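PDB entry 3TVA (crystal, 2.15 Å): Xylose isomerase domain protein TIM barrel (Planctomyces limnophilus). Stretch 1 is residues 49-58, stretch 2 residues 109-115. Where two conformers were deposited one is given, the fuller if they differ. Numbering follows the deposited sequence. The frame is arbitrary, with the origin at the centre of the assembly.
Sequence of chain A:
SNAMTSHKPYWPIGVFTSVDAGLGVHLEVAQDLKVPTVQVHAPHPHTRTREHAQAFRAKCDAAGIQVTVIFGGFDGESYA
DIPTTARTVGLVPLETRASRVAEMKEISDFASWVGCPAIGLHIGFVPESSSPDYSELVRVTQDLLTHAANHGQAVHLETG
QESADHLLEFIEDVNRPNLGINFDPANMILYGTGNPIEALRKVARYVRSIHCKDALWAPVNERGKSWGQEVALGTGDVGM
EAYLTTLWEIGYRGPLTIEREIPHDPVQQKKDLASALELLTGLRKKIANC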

ATOM      1  N   THR A  49       9.293  -8.289  17.815  1.00 28.54           N
ATOM      2  CA  THR A  49       8.843  -9.376  18.684  1.00 26.19           C
ATOM      3  C   THR A  49       7.429  -9.164  19.226  1.00 23.48           C
ATOM      4  O   THR A  49       6.843  -8.099  19.064  1.00 20.07           O
ATOM      5  N   ARG A  50       6.926 -10.160  19.947  1.00 20.11           N
ATOM      6  CA  ARG A  50       5.617 -10.068  20.558  1.00 26.91           C
ATOM      7  C   ARG A  50       5.559  -8.931  21.590  1.00 23.62           C
ATOM      8  O   ARG A  50       4.558  -8.235  21.702  1.00 20.83           O
ATOM      9  N   GLU A  51       6.650  -8.748  22.324  1.00 21.46           N
ATOM     10  CA  GLU A  51       6.712  -7.711  23.349  1.00 28.69           C
ATOM     11  C   GLU A  51       6.661  -6.319  22.711  1.00 25.50           C
ATOM     12  O   GLU A  51       6.020  -5.418  23.252  1.00 25.64           O
ATOM     13  N   HIS A  52       7.338  -6.153  21.570  1.00 19.63           N
ATOM     14  CA  HIS A  52       7.236  -4.923  20.777  1.00 18.61           C
ATOM     15  C   HIS A  52       5.841  -4.706  20.191  1.00 20.25           C
ATOM     16  O   HIS A  52       5.374  -3.573  20.094  1.00 19.19           O
ATOM     17  N   ALA A  53       5.184  -5.786  19.781  1.00 18.08           N
ATOM     18  CA  ALA A  53       3.864  -5.654  19.185  1.00 21.66           C
ATOM     19  C   ALA A  53       2.890  -5.172  20.243  1.00 22.16           C
ATOM     20  O   ALA A  53       2.010  -4.352  19.972  1.00 25.00           O
ATOM     21  N   GLN A  54       3.046  -5.691  21.450  1.00 18.43           N
ATOM     22  CA  GLN A  54       2.130  -5.342  22.525  1.00 26.03           C
ATOM     23  C   GLN A  54       2.329  -3.892  22.965  1.00 22.44           C
ATOM     24  O   GLN A  54       1.365  -3.199  23.264  1.00 20.69           O
ATOM     25  N   ALA A  55       3.578  -3.434  22.984  1.00 18.39           N
ATOM     26  CA  ALA A  55       3.857  -2.033  23.278  1.00 20.41           C
ATOM     27  C   ALA A  55       3.262  -1.131  22.186  1.00 20.68           C
ATOM     28  O   ALA A  55       2.675  -0.095  22.486  1.00 21.15           O
ATOM     29  N   PHE A  56       3.407  -1.526  20.928  1.00 17.97           N
ATOM     30  CA  PHE A  56       2.904  -0.694  19.832  1.00 20.38           C
ATOM     31  C   PHE A  56       1.363  -0.607  19.838  1.00 21.01           C
ATOM     32  O   PHE A  56       0.787   0.469  19.613  1.00 23.78           O
ATOM     33  N   ARG A  57       0.691  -1.724  20.095  0.51 20.35           N
ATOM     34  CA  ARG A  57      -0.769  -1.701  20.199  0.51 19.81           C
ATOM     35  C   ARG A  57      -1.209  -0.855  21.398  0.51 19.30           C
ATOM     36  O   ARG A  57      -2.186  -0.117  21.308  0.51 20.18           O
ATOM     37  N   ALA A  58      -0.482  -0.942  22.512  1.00 17.78           N
ATOM     38  CA  ALA A  58      -0.776  -0.071  23.659  1.00 20.07           C
ATOM     39  C   ALA A  58      -0.622   1.426  23.326  1.00 23.20           C
ATOM     40  O   ALA A  58      -1.412   2.266  23.772  1.00 24.55           O
ATOM     41  N   ASP A 109       2.881 -12.533  11.742  1.00 14.16           N
ATOM     42  CA  ASP A 109       2.881 -12.806  13.184  1.00 16.47           C
ATOM     43  C   ASP A 109       2.772 -11.507  14.010  1.00 19.45           C
ATOM     44  O   ASP A 109       1.976 -11.410  14.935  1.00 18.53           O
ATOM     45  N   PHE A 110       3.576 -10.509  13.661  1.00 18.05           N
ATOM     46  CA  PHE A 110       3.545  -9.215  14.343  1.00 17.90           C
ATOM     47  C   PHE A 110       2.171  -8.543  14.232  1.00 19.15           C
ATOM     48  O   PHE A 110       1.631  -8.032  15.232  1.00 19.34           O
ATOM     49  N   ALA A 111       1.604  -8.535  13.023  1.00 14.34           N
ATOM     50  CA  ALA A 111       0.274  -7.953  12.809  1.00 15.19           C
ATOM     51  C   ALA A 111      -0.805  -8.667  13.653  1.00 20.05           C
ATOM     52  O   ALA A 111      -1.727  -8.039  14.175  1.00 17.59           O
ATOM     53  N   SER A 112      -0.676  -9.982  13.786  1.00 18.93           N
ATOM     54  CA  SER A 112      -1.592 -10.751  14.631  1.00 23.19           C
ATOM     55  C   SER A 112      -1.504 -10.355  16.122  1.00 21.11           C
ATOM     56  O   SER A 112      -2.515 -10.191  16.787  1.00 20.82           O
ATOM     57  N   TRP A 113      -0.291 -10.192  16.636  1.00 17.23           N
ATOM     58  CA  TRP A 113      -0.095  -9.728  18.008  1.00 21.34           C
ATOM     59  C   TRP A 113      -0.624  -8.298  18.214  1.00 20.99           C
ATOM     60  O   TRP A 113      -1.154  -7.961  19.264  1.00 24.23           O
ATOM     61  N   VAL A 114      -0.491  -7.469  17.188  1.00 18.40           N
ATOM     62  CA  VAL A 114      -0.992  -6.101  17.213  1.00 21.23           C
ATOM     63  C   VAL A 114      -2.520  -6.061  17.129  1.00 22.54           C
ATOM     64  O   VAL A 114      -3.149  -5.147  17.663  1.00 20.17           O
ATOM     65  N   GLY A 115      -3.116  -7.061  16.481  1.00 21.17           N
ATOM     66  CA  GLY A 115      -4.558  -7.091  16.302  1.00 20.69           C
ATOM     67  C   GLY A 115      -4.999  -6.494  14.973  1.00 26.70           C
ATOM     68  O   GLY A 115      -6.160  -6.130  14.796  1.00 28.25           O
TER

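Where two helices pack closely, a small residue at the crossing point often lets larger neighbours close around it, and this pair from a TIM-barrel protein is a compact example. The axes of helix 50-58 and helix 109-114 approach to 8.4 Å at an angle of 44°, and the CA atoms of Ala53 and Val114 lie 5.3 Å apart. Ala53 points toward the partner helix, and its single methyl meets three side chains: CB lies 3.5 Å from Trp113 CB, 3.7 Å from Phe110 CE2 and 3.7 Å from Val114 CG2.

The rotamers place the ring of Phe110 and the methyl of Val114 against Ala53, while Trp113 meets it through CB, whose place is set by the backbone. Phe110 leaves its helix sideways, but a t chi1 (179°) brings the ring end nearer, so that CE2 reaches 3.5 Å from Ala53 CA. Val114 is also t (chi1 165°), which sets CG1 anti to N and leaves CG2 on the branch that lies 3.7 Å from Ala53 O and 4.1 Å from Phe56 CD2; the methyl meets the Phe56 ring at its edge. Phe56 is itself t and points toward the second helix.

Trp113 points toward the first helix, and with chi1 m (-65°) and chi2 -39° its indole lies along the start of that helix. Arg50 is extended, with chi1 to chi3 all t, and its aliphatic chain crosses the indole: CG sits 3.7 Å from the centroid of the Trp113 five-membered ring, only 4° off the normal, a CH-pi contact over the face. Arg50 CA also lies over that face, 3.5 Å from Trp113 CE3.

Polar groups gather at the margins. Arg57, t at chi1 and p at chi2, bends its chain so that NE comes 3.0 Å from Val114 O. At the N-cap, Thr49 adopts p and points away from the second helix; its OG1 shares a hydrogen bond with His52 ND1 at 2.9 Å.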

ATOM      1  CB  THR A  49       9.779  -9.533  19.905  1.00 30.37           C
ATOM      2  OG1 THR A  49       9.633  -8.394  20.766  1.00 28.95           O
ATOM      3  CG2 THR A  49      11.227  -9.654  19.451  1.00 30.24           C
ATOM      4  CB  ARG A  50       5.265 -11.390  21.230  1.00 31.85           C
ATOM      5  CG  ARG A  50       3.830 -11.444  21.718  1.00 36.57           C
ATOM      6  CD  ARG A  50       3.557 -12.735  22.485  1.00 46.98           C
ATOM      7  NE  ARG A  50       2.138 -12.890  22.782  0.78 53.83           N
ATOM      8  CZ  ARG A  50       1.659 -13.457  23.886  0.61 61.94           C
ATOM      9  NH1 ARG A  50       2.487 -13.924  24.814  0.64 65.92           N
ATOM     10  NH2 ARG A  50       0.348 -13.554  24.066  0.65 63.80           N
ATOM     11  CB  GLU A  51       7.962  -7.884  24.222  1.00 32.57           C
ATOM     12  CG  GLU A  51       7.978  -9.181  25.042  1.00 52.21           C
ATOM     13  CD  GLU A  51       8.165 -10.462  24.196  1.00 66.02           C
ATOM     14  OE1 GLU A  51       7.520 -11.486  24.529  1.00 76.31           O
ATOM     15  OE2 GLU A  51       8.951 -10.456  23.213  1.00 60.65           O
ATOM     16  CB  HIS A  52       8.261  -4.904  19.638  1.00 19.66           C
ATOM     17  CG  HIS A  52       9.665  -4.681  20.097  1.00 23.73           C
ATOM     18  ND1 HIS A  52      10.559  -5.716  20.285  1.00 26.67           N
ATOM     19  CD2 HIS A  52      10.322  -3.546  20.441  1.00 25.58           C
ATOM     20  CE1 HIS A  52      11.709  -5.226  20.718  1.00 26.61           C
ATOM     21  NE2 HIS A  52      11.593  -3.914  20.816  1.00 26.82           N
ATOM     22  CB  ALA A  53       3.391  -6.977  18.600  1.00 16.84           C
ATOM     23  CB  GLN A  54       2.263  -6.331  23.691  1.00 35.56           C
ATOM     24  CG  GLN A  54       1.687  -7.707  23.307  1.00 47.66           C
ATOM     25  CD  GLN A  54       1.934  -8.797  24.332  1.00 55.95           C
ATOM     26  OE1 GLN A  54       3.027  -8.913  24.894  1.00 56.61           O
ATOM     27  NE2 GLN A  54       0.914  -9.619  24.568  1.00 60.11           N
ATOM     28  CB  ALA A  55       5.361  -1.789  23.433  1.00 20.22           C
ATOM     29  CB  PHE A  56       3.426  -1.182  18.473  1.00 20.42           C
ATOM     30  CG  PHE A  56       2.916  -0.372  17.302  1.00 24.46           C
ATOM     31  CD1 PHE A  56       3.362   0.933  17.094  1.00 26.77           C
ATOM     32  CD2 PHE A  56       1.984  -0.909  16.420  1.00 23.80           C
ATOM     33  CE1 PHE A  56       2.889   1.687  16.017  1.00 26.59           C
ATOM     34  CE2 PHE A  56       1.510  -0.166  15.340  1.00 24.76           C
ATOM     35  CZ  PHE A  56       1.958   1.131  15.141  1.00 24.87           C
ATOM     36  CB  ARG A  57      -1.351  -3.116  20.277  0.51 23.65           C
ATOM     37  CG  ARG A  57      -2.887  -3.182  20.418  0.51 28.03           C
ATOM     38  CD  ARG A  57      -3.625  -2.265  19.426  0.51 33.45           C
ATOM     39  NE  ARG A  57      -4.790  -2.911  18.823  0.51 41.27           N
ATOM     40  CZ  ARG A  57      -5.951  -3.109  19.441  0.51 45.47           C
ATOM     41  NH1 ARG A  57      -6.947  -3.709  18.804  0.51 48.94           N
ATOM     42  NH2 ARG A  57      -6.121  -2.712  20.693  0.51 46.12           N
ATOM     43  CB  ALA A  58       0.086  -0.440  24.860  1.00 21.79           C
ATOM     44  CB  ASP A 109       4.154 -13.579  13.603  1.00 17.21           C
ATOM     45  CG  ASP A 109       4.247 -14.955  12.965  1.00 24.44           C
ATOM     46  OD1 ASP A 109       3.216 -15.464  12.462  1.00 24.97           O
ATOM     47  OD2 ASP A 109       5.360 -15.535  12.955  1.00 25.84           O
ATOM     48  CB  PHE A 110       4.632  -8.307  13.755  1.00 21.32           C
ATOM     49  CG  PHE A 110       4.681  -6.923  14.360  1.00 23.01           C
ATOM     50  CD1 PHE A 110       4.012  -5.864  13.761  1.00 20.15           C
ATOM     51  CD2 PHE A 110       5.427  -6.679  15.506  1.00 22.33           C
ATOM     52  CE1 PHE A 110       4.062  -4.581  14.301  1.00 17.83           C
ATOM     53  CE2 PHE A 110       5.484  -5.395  16.056  1.00 23.79           C
ATOM     54  CZ  PHE A 110       4.795  -4.348  15.453  1.00 19.50           C
ATOM     55  CB  ALA A 111      -0.105  -8.007  11.325  1.00 13.04           C
ATOM     56  CB  SER A 112      -1.331 -12.249  14.458  1.00 26.39           C
ATOM     57  OG  SER A 112      -2.203 -12.999  15.269  1.00 35.54           O
ATOM     58  CB  TRP A 113       1.387  -9.803  18.367  1.00 21.16           C
ATOM     59  CG  TRP A 113       1.952 -11.188  18.389  1.00 30.24           C
ATOM     60  CD1 TRP A 113       1.334 -12.323  18.845  1.00 35.96           C
ATOM     61  CD2 TRP A 113       3.263 -11.595  17.946  1.00 27.58           C
ATOM     62  NE1 TRP A 113       2.182 -13.405  18.721  1.00 36.74           N
ATOM     63  CE2 TRP A 113       3.366 -12.988  18.167  1.00 34.59           C
ATOM     64  CE3 TRP A 113       4.359 -10.916  17.398  1.00 25.61           C
ATOM     65  CZ2 TRP A 113       4.527 -13.719  17.847  1.00 33.93           C
ATOM     66  CZ3 TRP A 113       5.510 -11.641  17.080  1.00 31.53           C
ATOM     67  CH2 TRP A 113       5.584 -13.029  17.310  1.00 31.01           C
ATOM     68  CB  VAL A 114      -0.348  -5.254  16.068  1.00 19.29           C
ATOM     69  CG1 VAL A 114      -1.093  -3.957  15.834  1.00 20.53           C
ATOM     70  CG2 VAL A 114       1.120  -4.965  16.400  1.00 18.69           C
TER